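Local coordinates for protein mucin-like protocadherin (PDB 6OAE) that probably mediates calcium-dependent adhesion between neighbouring microvilli by binding CDHR2, this fragment comprising its first two extracellular cadherin repeats, at residues Ala97-Glu111 with His193-Ala206. Numbering follows the deposited sequence.
Sequences APEFPFKTKEIRVEE and HTATATLVLNVVPA
Strands 104-110 and 194-204 run parallel, their axes inclined by 32°, and pair from Thr104 with Thr198 to Glu110 with Val204. Eight backbone hydrogen bonds join them, from Thr198 N on Lys103 O to Glu111 N on Val204 O; Ile107 N meets Val200 O at 2.7 Å, nearly in line with the carbonyl. Where the chains part, a water donates to both Phe102 O and Thr196 O. On one sheet face beta-branched Thr104 and Thr198 lie side by side, CG2 against CG2 at 3.7 Å, suiting a partly exposed surface. On the other, branched aliphatic side chains pack: Val109 CG2 meets Leu201 CD1 at 3.6 Å. Ala197 is small enough to put its CB 3.4 Å from Phe102 CE2 and, off-centre, 4.2 Å from the Phe100 ring centroid. With chi1 60° setting its CG between backbone N and carbonyl carbon, Phe102 takes Lys105 CE over one face and Phe100 CB over the other. A serine instead of Phe100 would probably open a gap beside Ala195 and Ala197 and deprive Val181 and Tyr138 of a partner. Toward the start of both segments, His193 CB packs on Pro98 CD, near a calcium ion. This parallel pairing of first and last strands is characteristic of the Greek-key cadherin repeat, here the second.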
# COMPACT_ATOMS: atom_id res chain seq x y z
N ALA A 97 -4.41 2.52 5.13
CA ALA A 97 -5.86 2.30 4.99
C ALA A 97 -6.30 2.84 3.63
O ALA A 97 -5.73 3.82 3.13
CB ALA A 97 -6.62 2.95 6.13
N PRO A 98 -7.28 2.21 2.96
CA PRO A 98 -7.83 2.78 1.74
C PRO A 98 -8.62 4.03 2.15
O PRO A 98 -9.15 4.08 3.24
CB PRO A 98 -8.70 1.66 1.14
CG PRO A 98 -9.09 0.81 2.34
CD PRO A 98 -7.92 0.93 3.31
N GLU A 99 -8.65 5.01 1.26
CA GLU A 99 -9.35 6.29 1.49
C GLU A 99 -10.16 6.63 0.24
O GLU A 99 -9.59 6.55 -0.86
CB GLU A 99 -8.34 7.39 1.77
CG GLU A 99 -7.63 7.23 3.09
CD GLU A 99 -6.43 8.14 3.26
OE1 GLU A 99 -6.34 9.14 2.53
OE2 GLU A 99 -5.59 7.84 4.13
N PHE A 100 -11.43 6.96 0.43
CA PHE A 100 -12.27 7.54 -0.63
C PHE A 100 -11.95 9.02 -0.71
O PHE A 100 -11.67 9.62 0.33
CB PHE A 100 -13.75 7.38 -0.32
CG PHE A 100 -14.29 5.98 -0.43
CD1 PHE A 100 -14.40 5.36 -1.67
CD2 PHE A 100 -14.72 5.30 0.71
CE1 PHE A 100 -14.92 4.08 -1.77
CE2 PHE A 100 -15.24 4.01 0.60
CZ PHE A 100 -15.34 3.42 -0.64
N PRO A 101 -11.93 9.64 -1.91
CA PRO A 101 -11.81 11.11 -2.01
C PRO A 101 -13.11 11.90 -1.72
O PRO A 101 -13.13 13.10 -1.99
CB PRO A 101 -11.33 11.25 -3.46
CG PRO A 101 -12.02 10.12 -4.20
CD PRO A 101 -11.93 8.96 -3.22
N PHE A 102 -14.15 11.27 -1.17
CA PHE A 102 -15.43 11.89 -0.74
C PHE A 102 -15.97 11.17 0.49
O PHE A 102 -15.58 9.98 0.71
CB PHE A 102 -16.46 11.82 -1.89
CG PHE A 102 -16.77 10.42 -2.33
CD1 PHE A 102 -15.94 9.75 -3.22
CD2 PHE A 102 -17.89 9.75 -1.84
CE1 PHE A 102 -16.21 8.44 -3.61
CE2 PHE A 102 -18.16 8.45 -2.25
CZ PHE A 102 -17.33 7.81 -3.13
N LYS A 103 -16.85 11.84 1.24
CA LYS A 103 -17.54 11.28 2.43
C LYS A 103 -18.97 10.89 2.05
O LYS A 103 -19.36 9.74 2.26
CB LYS A 103 -17.58 12.29 3.58
CG LYS A 103 -16.22 12.76 4.09
CD LYS A 103 -16.33 14.00 4.99
CE LYS A 103 -14.99 14.59 5.34
NZ LYS A 103 -14.21 13.65 6.17
N THR A 104 -19.73 11.85 1.55
CA THR A 104 -21.12 11.68 1.04
C THR A 104 -21.21 12.44 -0.27
O THR A 104 -20.73 13.60 -0.32
CB THR A 104 -22.21 12.17 2.00
OG1 THR A 104 -22.13 11.53 3.28
CG2 THR A 104 -23.59 11.94 1.42
N LYS A 105 -21.83 11.82 -1.27
CA LYS A 105 -21.82 12.28 -2.68
C LYS A 105 -23.18 11.98 -3.31
O LYS A 105 -23.70 10.87 -3.05
CB LYS A 105 -20.70 11.52 -3.39
CG LYS A 105 -20.42 11.91 -4.83
CD LYS A 105 -19.82 10.79 -5.66
CE LYS A 105 -18.36 10.52 -5.38
NZ LYS A 105 -17.46 11.03 -6.45
N GLU A 106 -23.71 12.91 -4.13
CA GLU A 106 -25.01 12.74 -4.83
C GLU A 106 -24.78 12.62 -6.34
O GLU A 106 -23.90 13.30 -6.86
CB GLU A 106 -25.93 13.91 -4.45
CG GLU A 106 -25.95 14.17 -2.95
CD GLU A 106 -27.22 14.80 -2.41
OE1 GLU A 106 -28.04 15.27 -3.23
OE2 GLU A 106 -27.38 14.82 -1.17
N ILE A 107 -25.57 11.75 -6.99
CA ILE A 107 -25.58 11.59 -8.47
C ILE A 107 -27.04 11.69 -8.92
O ILE A 107 -27.87 10.98 -8.33
CB ILE A 107 -24.95 10.25 -8.93
CG1 ILE A 107 -23.45 10.15 -8.60
CG2 ILE A 107 -25.21 10.04 -10.42
CD1 ILE A 107 -23.12 9.90 -7.14
N ARG A 108 -27.32 12.50 -9.93
CA ARG A 108 -28.67 12.59 -10.53
C ARG A 108 -28.73 11.62 -11.72
O ARG A 108 -27.76 11.58 -12.52
CB ARG A 108 -29.01 14.06 -10.77
CG ARG A 108 -29.36 14.73 -9.45
CD ARG A 108 -29.30 16.22 -9.44
NE ARG A 108 -28.00 16.73 -9.81
CZ ARG A 108 -26.89 16.70 -9.07
NH1 ARG A 108 -26.88 16.15 -7.85
NH2 ARG A 108 -25.79 17.23 -9.55
N VAL A 109 -29.80 10.85 -11.81
CA VAL A 109 -29.98 9.80 -12.85
C VAL A 109 -31.35 10.00 -13.49
O VAL A 109 -32.36 10.04 -12.74
CB VAL A 109 -29.87 8.38 -12.27
CG1 VAL A 109 -29.54 7.37 -13.36
CG2 VAL A 109 -28.84 8.29 -11.16
N GLU A 110 -31.40 10.11 -14.81
CA GLU A 110 -32.69 10.28 -15.52
C GLU A 110 -33.53 9.02 -15.32
O GLU A 110 -32.99 7.91 -15.37
CB GLU A 110 -32.46 10.61 -16.98
CG GLU A 110 -31.99 12.03 -17.16
CD GLU A 110 -31.86 12.40 -18.63
OE1 GLU A 110 -32.85 12.21 -19.37
OE2 GLU A 110 -30.77 12.86 -19.02
N GLU A 111 -34.83 9.20 -15.09
CA GLU A 111 -35.78 8.09 -14.89
C GLU A 111 -35.72 7.09 -16.06
O GLU A 111 -35.93 5.90 -15.82
CB GLU A 111 -37.19 8.65 -14.73
CG GLU A 111 -38.22 7.60 -14.43
CD GLU A 111 -39.62 8.18 -14.43
OE1 GLU A 111 -40.25 8.15 -13.40
OE2 GLU A 111 -40.04 8.67 -15.50
N HIS A 193 -8.04 -2.89 6.71
CA HIS A 193 -8.50 -1.50 6.89
C HIS A 193 -9.74 -1.28 6.04
O HIS A 193 -9.73 -1.76 4.89
CB HIS A 193 -7.41 -0.52 6.51
CG HIS A 193 -6.11 -0.81 7.17
ND1 HIS A 193 -5.09 -1.41 6.48
CD2 HIS A 193 -5.67 -0.61 8.44
CE1 HIS A 193 -4.05 -1.55 7.29
NE2 HIS A 193 -4.39 -1.07 8.51
N THR A 194 -10.71 -0.57 6.58
CA THR A 194 -12.01 -0.30 5.91
C THR A 194 -12.20 1.22 5.88
O THR A 194 -11.83 1.88 6.86
CB THR A 194 -13.17 -1.02 6.61
OG1 THR A 194 -12.93 -2.42 6.51
CG2 THR A 194 -14.52 -0.74 5.99
N ALA A 195 -12.76 1.71 4.78
CA ALA A 195 -13.24 3.09 4.61
C ALA A 195 -14.70 3.00 4.15
O ALA A 195 -15.09 1.96 3.54
CB ALA A 195 -12.38 3.84 3.64
N THR A 196 -15.49 4.02 4.48
CA THR A 196 -16.94 4.07 4.20
C THR A 196 -17.24 5.43 3.59
O THR A 196 -16.54 6.40 3.91
CB THR A 196 -17.78 3.79 5.46
OG1 THR A 196 -17.75 4.95 6.27
CG2 THR A 196 -17.30 2.62 6.28
N ALA A 197 -18.21 5.47 2.70
CA ALA A 197 -18.73 6.70 2.09
C ALA A 197 -20.21 6.47 1.82
O ALA A 197 -20.64 5.30 1.84
CB ALA A 197 -17.96 7.03 0.85
N THR A 198 -20.97 7.55 1.62
CA THR A 198 -22.42 7.51 1.32
C THR A 198 -22.60 7.91 -0.15
O THR A 198 -21.90 8.83 -0.63
CB THR A 198 -23.21 8.34 2.35
OG1 THR A 198 -23.16 7.69 3.63
CG2 THR A 198 -24.67 8.50 1.99
N LEU A 199 -23.47 7.19 -0.87
CA LEU A 199 -23.86 7.50 -2.26
C LEU A 199 -25.35 7.80 -2.24
O LEU A 199 -26.10 6.98 -1.71
CB LEU A 199 -23.62 6.32 -3.20
CG LEU A 199 -22.18 5.91 -3.43
CD1 LEU A 199 -22.14 4.70 -4.33
CD2 LEU A 199 -21.39 7.06 -4.02
N VAL A 200 -25.73 8.92 -2.81
CA VAL A 200 -27.15 9.34 -2.92
C VAL A 200 -27.47 9.35 -4.42
O VAL A 200 -26.84 10.15 -5.15
CB VAL A 200 -27.38 10.69 -2.25
CG1 VAL A 200 -28.79 11.17 -2.46
CG2 VAL A 200 -27.04 10.63 -0.76
N LEU A 201 -28.41 8.51 -4.84
CA LEU A 201 -28.91 8.45 -6.23
C LEU A 201 -30.26 9.17 -6.24
O LEU A 201 -31.20 8.67 -5.53
CB LEU A 201 -29.04 6.99 -6.66
CG LEU A 201 -27.75 6.27 -7.06
CD1 LEU A 201 -27.24 6.76 -8.38
CD2 LEU A 201 -26.65 6.41 -6.02
N ASN A 202 -30.34 10.28 -6.97
CA ASN A 202 -31.56 11.12 -7.08
C ASN A 202 -32.12 10.97 -8.50
O ASN A 202 -31.42 11.36 -9.46
CB ASN A 202 -31.26 12.58 -6.73
CG ASN A 202 -32.52 13.40 -6.63
OD1 ASN A 202 -33.53 12.92 -6.12
ND2 ASN A 202 -32.47 14.63 -7.12
N VAL A 203 -33.32 10.41 -8.61
CA VAL A 203 -33.99 10.15 -9.91
C VAL A 203 -34.56 11.49 -10.36
O VAL A 203 -35.24 12.11 -9.56
CB VAL A 203 -35.07 9.06 -9.81
CG1 VAL A 203 -35.75 8.82 -11.15
CG2 VAL A 203 -34.50 7.77 -9.27
N VAL A 204 -34.28 11.90 -11.59
CA VAL A 204 -34.86 13.14 -12.15
C VAL A 204 -35.98 12.68 -13.08
O VAL A 204 -35.85 11.68 -13.78
CB VAL A 204 -33.82 14.07 -12.80
CG1 VAL A 204 -32.76 14.47 -11.79
CG2 VAL A 204 -33.17 13.48 -14.03
N PRO A 205 -37.13 13.35 -13.07
CA PRO A 205 -38.25 12.93 -13.91
C PRO A 205 -38.08 13.25 -15.40
O PRO A 205 -37.23 14.05 -15.74
CB PRO A 205 -39.45 13.71 -13.34
CG PRO A 205 -38.88 14.85 -12.54
CD PRO A 205 -37.43 14.53 -12.25
N ALA A 206 -38.87 12.60 -16.26
CA ALA A 206 -39.12 13.00 -17.67
C ALA A 206 -39.72 14.41 -17.70
O ALA A 206 -39.07 15.47 -17.82
CB ALA A 206 -40.06 12.01 -18.34
O HOH W 1 -15.09 8.59 3.06